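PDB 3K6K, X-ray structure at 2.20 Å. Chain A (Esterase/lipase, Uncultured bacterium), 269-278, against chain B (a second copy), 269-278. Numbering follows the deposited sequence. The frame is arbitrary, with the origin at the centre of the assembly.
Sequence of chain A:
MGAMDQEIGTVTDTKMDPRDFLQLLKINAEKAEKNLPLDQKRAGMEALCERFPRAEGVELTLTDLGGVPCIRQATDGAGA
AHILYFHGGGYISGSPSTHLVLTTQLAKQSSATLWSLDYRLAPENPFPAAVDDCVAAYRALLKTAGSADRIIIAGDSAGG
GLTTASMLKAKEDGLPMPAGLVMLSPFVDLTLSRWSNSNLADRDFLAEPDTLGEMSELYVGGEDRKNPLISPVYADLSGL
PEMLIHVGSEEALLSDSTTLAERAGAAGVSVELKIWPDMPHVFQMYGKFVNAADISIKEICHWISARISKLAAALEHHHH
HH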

# COMPACT_ATOMS: atom_id res chain seq x y z
N VAL A 269 -12.62 2.29 2.13
CA VAL A 269 -11.97 3.42 1.44
C VAL A 269 -10.97 2.82 0.44
O VAL A 269 -10.34 1.83 0.77
CB VAL A 269 -11.22 4.34 2.49
CG1 VAL A 269 -10.45 5.43 1.84
CG2 VAL A 269 -12.18 4.97 3.42
N SER A 270 -10.84 3.37 -0.76
CA SER A 270 -9.75 2.95 -1.70
C SER A 270 -8.42 3.40 -1.09
O SER A 270 -8.33 4.53 -0.63
CB SER A 270 -9.90 3.60 -3.05
OG SER A 270 -8.84 3.22 -3.90
N VAL A 271 -7.42 2.52 -1.05
CA VAL A 271 -6.17 2.93 -0.47
C VAL A 271 -5.04 2.34 -1.26
O VAL A 271 -5.00 1.13 -1.55
CB VAL A 271 -5.98 2.51 1.02
CG1 VAL A 271 -4.64 3.04 1.53
CG2 VAL A 271 -7.07 3.08 1.92
N GLU A 272 -4.10 3.20 -1.62
CA GLU A 272 -2.88 2.75 -2.25
C GLU A 272 -1.72 3.30 -1.48
O GLU A 272 -1.62 4.50 -1.24
CB GLU A 272 -2.83 3.25 -3.69
CG GLU A 272 -4.15 3.14 -4.40
CD GLU A 272 -4.11 3.73 -5.83
OE1 GLU A 272 -5.05 4.50 -6.17
OE2 GLU A 272 -3.12 3.42 -6.59
N LEU A 273 -0.83 2.43 -1.10
CA LEU A 273 0.24 2.77 -0.23
C LEU A 273 1.51 2.28 -0.88
O LEU A 273 1.57 1.10 -1.24
CB LEU A 273 0.03 2.04 1.05
CG LEU A 273 0.89 2.11 2.32
CD1 LEU A 273 1.47 0.76 2.63
CD2 LEU A 273 1.92 3.22 2.37
N LYS A 274 2.50 3.18 -1.04
CA LYS A 274 3.83 2.79 -1.43
C LYS A 274 4.83 3.11 -0.30
O LYS A 274 4.83 4.18 0.29
CB LYS A 274 4.22 3.48 -2.74
CG LYS A 274 5.47 2.92 -3.40
CD LYS A 274 5.61 3.58 -4.77
CE LYS A 274 6.83 3.10 -5.58
NZ LYS A 274 6.57 3.67 -6.95
N ILE A 275 5.73 2.17 -0.04
CA ILE A 275 6.76 2.36 0.95
C ILE A 275 8.10 2.40 0.27
O ILE A 275 8.42 1.46 -0.49
CB ILE A 275 6.75 1.21 1.92
CG1 ILE A 275 5.40 1.16 2.66
CG2 ILE A 275 7.89 1.41 2.89
CD1 ILE A 275 5.27 -0.10 3.51
N TRP A 276 8.91 3.41 0.58
CA TRP A 276 10.12 3.67 -0.18
C TRP A 276 11.41 3.31 0.55
O TRP A 276 11.76 3.93 1.54
CB TRP A 276 10.19 5.13 -0.68
CG TRP A 276 9.03 5.54 -1.58
CD1 TRP A 276 7.74 5.77 -1.19
CD2 TRP A 276 9.08 5.87 -3.01
NE1 TRP A 276 6.97 6.15 -2.29
CE2 TRP A 276 7.78 6.25 -3.40
CE3 TRP A 276 10.11 5.87 -3.97
CZ2 TRP A 276 7.46 6.59 -4.69
CZ3 TRP A 276 9.79 6.22 -5.25
CH2 TRP A 276 8.47 6.58 -5.60
N PRO A 277 12.15 2.33 -0.01
CA PRO A 277 13.41 1.80 0.54
C PRO A 277 14.43 2.91 0.91
O PRO A 277 14.71 3.82 0.11
CB PRO A 277 13.97 0.91 -0.59
CG PRO A 277 12.90 0.78 -1.61
CD PRO A 277 11.75 1.68 -1.27
N ASP A 278 15.01 2.82 2.10
CA ASP A 278 16.07 3.80 2.50
C ASP A 278 15.62 5.30 2.50
O ASP A 278 16.49 6.20 2.50
CB ASP A 278 17.30 3.69 1.56
CG ASP A 278 17.94 2.30 1.58
OD1 ASP A 278 18.07 1.68 2.65
OD2 ASP A 278 18.38 1.85 0.50
N VAL B 269 12.53 -3.47 1.45
CA VAL B 269 11.88 -3.93 0.20
C VAL B 269 10.93 -2.83 -0.33
O VAL B 269 10.13 -2.26 0.44
CB VAL B 269 11.16 -5.29 0.41
CG1 VAL B 269 10.59 -5.78 -0.87
CG2 VAL B 269 12.18 -6.32 0.90
N SER B 270 11.05 -2.49 -1.61
CA SER B 270 10.02 -1.63 -2.21
C SER B 270 8.65 -2.31 -2.19
O SER B 270 8.47 -3.48 -2.66
CB SER B 270 10.37 -1.29 -3.65
OG SER B 270 9.20 -0.84 -4.29
N VAL B 271 7.63 -1.57 -1.73
CA VAL B 271 6.30 -2.17 -1.63
C VAL B 271 5.18 -1.26 -2.09
O VAL B 271 5.03 -0.15 -1.55
CB VAL B 271 5.95 -2.57 -0.16
CG1 VAL B 271 4.56 -3.19 -0.12
CG2 VAL B 271 7.03 -3.51 0.47
N GLU B 272 4.36 -1.76 -3.01
CA GLU B 272 3.11 -1.12 -3.39
C GLU B 272 1.94 -2.03 -3.02
O GLU B 272 1.95 -3.20 -3.45
CB GLU B 272 3.12 -0.89 -4.89
CG GLU B 272 3.90 0.39 -5.28
CD GLU B 272 4.42 0.38 -6.73
OE1 GLU B 272 5.51 -0.25 -6.97
OE2 GLU B 272 3.73 1.02 -7.59
N LEU B 273 1.00 -1.51 -2.19
CA LEU B 273 -0.18 -2.21 -1.69
C LEU B 273 -1.38 -1.41 -2.20
O LEU B 273 -1.39 -0.17 -2.19
CB LEU B 273 -0.32 -2.09 -0.18
CG LEU B 273 -0.87 -3.10 0.85
CD1 LEU B 273 -1.33 -2.41 2.25
CD2 LEU B 273 -1.85 -4.22 0.36
N LYS B 274 -2.43 -2.12 -2.60
CA LYS B 274 -3.63 -1.44 -2.95
C LYS B 274 -4.79 -2.28 -2.43
O LYS B 274 -4.87 -3.46 -2.73
CB LYS B 274 -3.68 -1.17 -4.46
CG LYS B 274 -5.02 -0.71 -4.94
CD LYS B 274 -4.95 -0.07 -6.30
CE LYS B 274 -6.24 0.82 -6.53
NZ LYS B 274 -6.25 1.07 -7.94
N ILE B 275 -5.61 -1.66 -1.58
CA ILE B 275 -6.81 -2.21 -1.00
C ILE B 275 -8.10 -1.76 -1.74
O ILE B 275 -8.40 -0.57 -1.83
CB ILE B 275 -6.88 -1.76 0.42
CG1 ILE B 275 -5.49 -1.94 1.06
CG2 ILE B 275 -8.05 -2.48 1.17
CD1 ILE B 275 -5.49 -1.49 2.54
N TRP B 276 -8.87 -2.74 -2.24
CA TRP B 276 -10.05 -2.48 -3.09
C TRP B 276 -11.41 -2.53 -2.39
O TRP B 276 -11.79 -3.59 -1.88
CB TRP B 276 -10.04 -3.49 -4.20
CG TRP B 276 -8.80 -3.40 -5.04
CD1 TRP B 276 -7.51 -3.83 -4.71
CD2 TRP B 276 -8.71 -2.86 -6.36
NE1 TRP B 276 -6.67 -3.60 -5.77
CE2 TRP B 276 -7.37 -2.99 -6.79
CE3 TRP B 276 -9.66 -2.28 -7.23
CZ2 TRP B 276 -6.94 -2.56 -8.05
CZ3 TRP B 276 -9.24 -1.85 -8.47
CH2 TRP B 276 -7.89 -1.99 -8.87
N PRO B 277 -12.16 -1.40 -2.37
CA PRO B 277 -13.44 -1.43 -1.65
C PRO B 277 -14.40 -2.52 -2.10
O PRO B 277 -14.57 -2.78 -3.30
CB PRO B 277 -14.03 -0.04 -1.92
CG PRO B 277 -12.84 0.81 -1.92
CD PRO B 277 -11.75 -0.01 -2.61
N ASP B 278 -14.99 -3.16 -1.10
CA ASP B 278 -16.09 -4.15 -1.26
C ASP B 278 -15.66 -5.41 -1.99
O ASP B 278 -16.52 -6.19 -2.45
CB ASP B 278 -17.34 -3.50 -1.93
CG ASP B 278 -17.93 -2.33 -1.09
OD1 ASP B 278 -17.96 -2.37 0.14
OD2 ASP B 278 -18.43 -1.36 -1.68
O HOH W 1 -8.50 0.82 -4.38

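Two copies of the same strand pair edge to edge, antiparallel and centred on L273 facing its own copy, so each rule read along chain B recurs, with small differences, on chain A. V269(B) points its CB away from the partner; it is buried, and its side chain contributes nothing direct. The CA-to-CB bond of S270(B) points sideways, and the ring of P277(A) packs on its small side chain, CB of S270(B) to CG of P277(A) at 3.9 Å.

V271(B) opens the ladder. Its O accepts from I275(A) N at 2.9 Å, while its own N reaches I275(A) O at 3.4 Å, a weak bond that suggests the ladder loosening toward its end. On an extended backbone, the beta-branched side chain of V271(B) meets I275(A), CB to CB 4.4 Å, on the buried valine-leucine-isoleucine face.

E272(B) turns to the other, partly exposed face, where charge is affordable. Its CG packs on CG of K274(A) at 3.5 Å, and OE2 forms a long salt bridge with K274(A) NZ at 3.9 Å: aliphatic stems touch and the charged ends sit loosely.

At the centre, L273(B) N donates to L273(A) O at 2.8 Å and L273(B) O accepts from L273(A) N at 2.9 Å. The two leucines meet at CD1, 4.2 Å apart; chi1 is t (-178°) in L273(A) but off any well (-146°) in L273(B).

K274(B) stretches all-trans beside E272(A), its CE 3.7 Å from CD of that residue; NZ and OE1 of E272(A) stay 4.0 Å apart, beyond a salt bridge. I275(B) N donates to V271(A) O at 2.9 Å, and a water bridges I275(B) O to S270(A) OG.

W276(B) points away, leaving P277(B), directed toward the partner, to cover the end: its CG lies 3.4 Å from S270(A) N. D278(B) is out of reach. Together the stretches bury 733 Å².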